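Local coordinates for Xcc_CTR_I (Xanthomonas campestris pv. campestris, PDB 6NJV), which binds magnesium through its Toprim domain and, as the C-terminal part of an OLD-family protein, probably cleaves DNA in a metal-dependent way, at residues V23-G28 against T52-G57. Sequence-based numbering, arbitrary orientation.
With MG (magnesium ion), chain E.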
ATOM      1  N   VAL A  23      10.542   0.947  -8.900  1.00 43.06           N
ATOM      2  CA  VAL A  23       9.114   0.645  -8.993  1.00 40.43           C
ATOM      3  C   VAL A  23       8.577   0.279  -7.622  1.00 37.09           C
ATOM      4  O   VAL A  23       9.187  -0.517  -6.905  1.00 39.75           O
ATOM      5  CB  VAL A  23       8.822  -0.504  -9.980  1.00 42.57           C
ATOM      6  CG1 VAL A  23       7.302  -0.714 -10.123  1.00 39.94           C
ATOM      7  CG2 VAL A  23       9.447  -0.218 -11.336  1.00 42.67           C
ATOM      8  N   ILE A  24       7.422   0.835  -7.272  1.00 36.80           N
ATOM      9  CA  ILE A  24       6.678   0.467  -6.074  1.00 40.70           C
ATOM     10  C   ILE A  24       5.461  -0.342  -6.507  1.00 40.24           C
ATOM     11  O   ILE A  24       4.562   0.200  -7.158  1.00 41.16           O
ATOM     12  CB  ILE A  24       6.244   1.712  -5.284  1.00 39.09           C
ATOM     13  CG1 ILE A  24       7.474   2.478  -4.770  1.00 42.21           C
ATOM     14  CG2 ILE A  24       5.318   1.310  -4.156  1.00 39.47           C
ATOM     15  CD1 ILE A  24       7.157   3.879  -4.316  1.00 38.64           C
ATOM     16  N   LEU A  25       5.409  -1.623  -6.121  1.00 42.38           N
ATOM     17  CA  LEU A  25       4.312  -2.512  -6.523  1.00 42.95           C
ATOM     18  C   LEU A  25       3.215  -2.510  -5.460  1.00 41.94           C
ATOM     19  O   LEU A  25       3.469  -2.853  -4.296  1.00 42.41           O
ATOM     20  CB  LEU A  25       4.820  -3.939  -6.763  1.00 41.67           C
ATOM     21  CG  LEU A  25       5.871  -4.125  -7.860  1.00 36.38           C
ATOM     22  CD1 LEU A  25       6.468  -5.535  -7.854  1.00 32.15           C
ATOM     23  CD2 LEU A  25       5.248  -3.781  -9.220  1.00 42.04           C
ATOM     24  N   VAL A  26       2.007  -2.096  -5.856  1.00 37.87           N
ATOM     25  CA  VAL A  26       0.849  -2.041  -4.976  1.00 39.66           C
ATOM     26  C   VAL A  26      -0.292  -2.874  -5.567  1.00 43.93           C
ATOM     27  O   VAL A  26      -0.286  -3.239  -6.741  1.00 44.49           O
ATOM     28  CB  VAL A  26       0.389  -0.595  -4.720  1.00 43.55           C
ATOM     29  CG1 VAL A  26       1.555   0.248  -4.166  1.00 40.67           C
ATOM     30  CG2 VAL A  26      -0.163   0.018  -5.974  1.00 41.03           C
ATOM     31  N   GLU A  27      -1.271  -3.189  -4.709  1.00 46.74           N
ATOM     32  CA  GLU A  27      -2.371  -4.092  -5.037  1.00 49.25           C
ATOM     33  C   GLU A  27      -3.446  -3.415  -5.884  1.00 50.17           C
ATOM     34  O   GLU A  27      -3.916  -3.994  -6.869  1.00 54.09           O
ATOM     35  CB  GLU A  27      -2.996  -4.637  -3.754  1.00 48.05           C
ATOM     36  CG  GLU A  27      -2.300  -5.858  -3.199  1.00 50.79           C
ATOM     37  CD  GLU A  27      -2.965  -6.369  -1.946  1.00 55.47           C
ATOM     38  OE1 GLU A  27      -2.298  -7.062  -1.145  1.00 57.47           O
ATOM     39  OE2 GLU A  27      -4.159  -6.061  -1.757  1.00 61.47           O
ATOM     40  N   GLY A  28      -3.862  -2.205  -5.515  1.00 48.19           N
ATOM     41  CA  GLY A  28      -4.899  -1.539  -6.281  1.00 46.77           C
ATOM     42  C   GLY A  28      -4.761  -0.033  -6.354  1.00 54.39           C
ATOM     43  O   GLY A  28      -3.695   0.525  -6.056  1.00 47.39           O
ATOM     44  N   THR A  52       8.190   4.725 -10.191  1.00 47.40           N
ATOM     45  CA  THR A  52       6.800   4.496 -10.549  1.00 47.58           C
ATOM     46  C   THR A  52       6.082   3.682  -9.480  1.00 44.24           C
ATOM     47  O   THR A  52       6.633   2.712  -8.945  1.00 39.21           O
ATOM     48  CB  THR A  52       6.681   3.748 -11.881  1.00 50.54           C
ATOM     49  OG1 THR A  52       7.548   4.342 -12.854  1.00 61.36           O
ATOM     50  CG2 THR A  52       5.252   3.828 -12.390  1.00 55.20           C
ATOM     51  N   VAL A  53       4.840   4.071  -9.200  1.00 44.85           N
ATOM     52  CA  VAL A  53       3.887   3.232  -8.482  1.00 46.79           C
ATOM     53  C   VAL A  53       3.090   2.463  -9.527  1.00 47.94           C
ATOM     54  O   VAL A  53       2.422   3.062 -10.375  1.00 47.99           O
ATOM     55  CB  VAL A  53       2.952   4.068  -7.594  1.00 45.00           C
ATOM     56  CG1 VAL A  53       2.090   3.151  -6.763  1.00 43.25           C
ATOM     57  CG2 VAL A  53       3.747   5.012  -6.693  1.00 43.07           C
ATOM     58  N   CYS A  54       3.157   1.139  -9.472  1.00 48.22           N
ATOM     59  CA  CYS A  54       2.496   0.283 -10.443  1.00 46.98           C
ATOM     60  C   CYS A  54       1.513  -0.627  -9.715  1.00 45.07           C
ATOM     61  O   CYS A  54       1.919  -1.464  -8.903  1.00 46.06           O
ATOM     62  CB  CYS A  54       3.532  -0.531 -11.217  1.00 51.52           C
ATOM     63  SG  CYS A  54       2.776  -1.877 -12.146  1.00 65.83           S
ATOM     64  N   SER A  55       0.227  -0.446  -9.971  1.00 42.15           N
ATOM     65  CA  SER A  55      -0.774  -1.329  -9.387  1.00 44.87           C
ATOM     66  C   SER A  55      -0.812  -2.647 -10.163  1.00 50.69           C
ATOM     67  O   SER A  55      -0.848  -2.647 -11.399  1.00 48.75           O
ATOM     68  CB  SER A  55      -2.138  -0.643  -9.384  1.00 49.23           C
ATOM     69  OG  SER A  55      -3.195  -1.565  -9.534  1.00 54.54           O
ATOM     70  N   VAL A  56      -0.743  -3.776  -9.441  1.00 49.38           N
ATOM     71  CA  VAL A  56      -0.787  -5.085 -10.087  1.00 51.16           C
ATOM     72  C   VAL A  56      -2.214  -5.605 -10.243  1.00 48.46           C
ATOM     73  O   VAL A  56      -2.409  -6.666 -10.846  1.00 51.66           O
ATOM     74  CB  VAL A  56       0.084  -6.136  -9.347  1.00 49.04           C
ATOM     75  CG1 VAL A  56       1.524  -5.627  -9.168  1.00 43.90           C
ATOM     76  CG2 VAL A  56      -0.529  -6.565  -8.011  1.00 45.40           C
ATOM     77  N   GLY A  57      -3.211  -4.891  -9.719  1.00 50.92           N
ATOM     78  CA  GLY A  57      -4.612  -5.206  -9.924  1.00 53.08           C
ATOM     79  C   GLY A  57      -5.038  -6.476  -9.220  1.00 53.15           C
ATOM     80  O   GLY A  57      -5.690  -7.336  -9.814  1.00 51.88           O
TER
HETATM   81 MG    MG E 704      -4.978  -7.431  -0.198  1.00 63.02          MG
HETATM   82  O   HOH W   1      -6.374  -5.821  -0.607  1.00 63.48           O
HETATM   83  O   HOH W   2      -6.720  -7.209   1.122  1.00 65.56           O
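The carbonyl oxygen of V26 is held by the V56 N-H at 2.8 Å (N to O) and also meets the CA of S55 at 3.3 Å. It closes a parallel ladder in which I24 N bonds T52 O at 2.6 Å, C54 N bonds I24 O and V26 N bonds C54 O; this last donor stands above the carbonyl plane, 35° out of it. Apolar side chains pack on both faces. On one, V23 CG1, set anti to its own N (chi1 -176°), lies 3.9 Å from C54 CB, while L25 CD2 meets C54 CB and, 4.2 Å away, V56 CG1, the L25 and V56 side chains crossing at about a right angle; Y64 of helix 62-68 packs against L25, C54 and V56. On the other, V26 CG1 meets V53 CG1 at 3.9 Å, with P36 of helix 29-41 touching V53. Past the strand ends the chain turns at E27, whose CB points away from 52-57; its extended chain brings OE2 to magnesium at 2.2 Å. D82 and two waters bind the same ion. Edge strand 51-55 thus pairs with inner strand 22-26 of the Toprim sheet, and its backbone bonds, continuing to V26, probably help fix where the metal-binding carboxylate emerges.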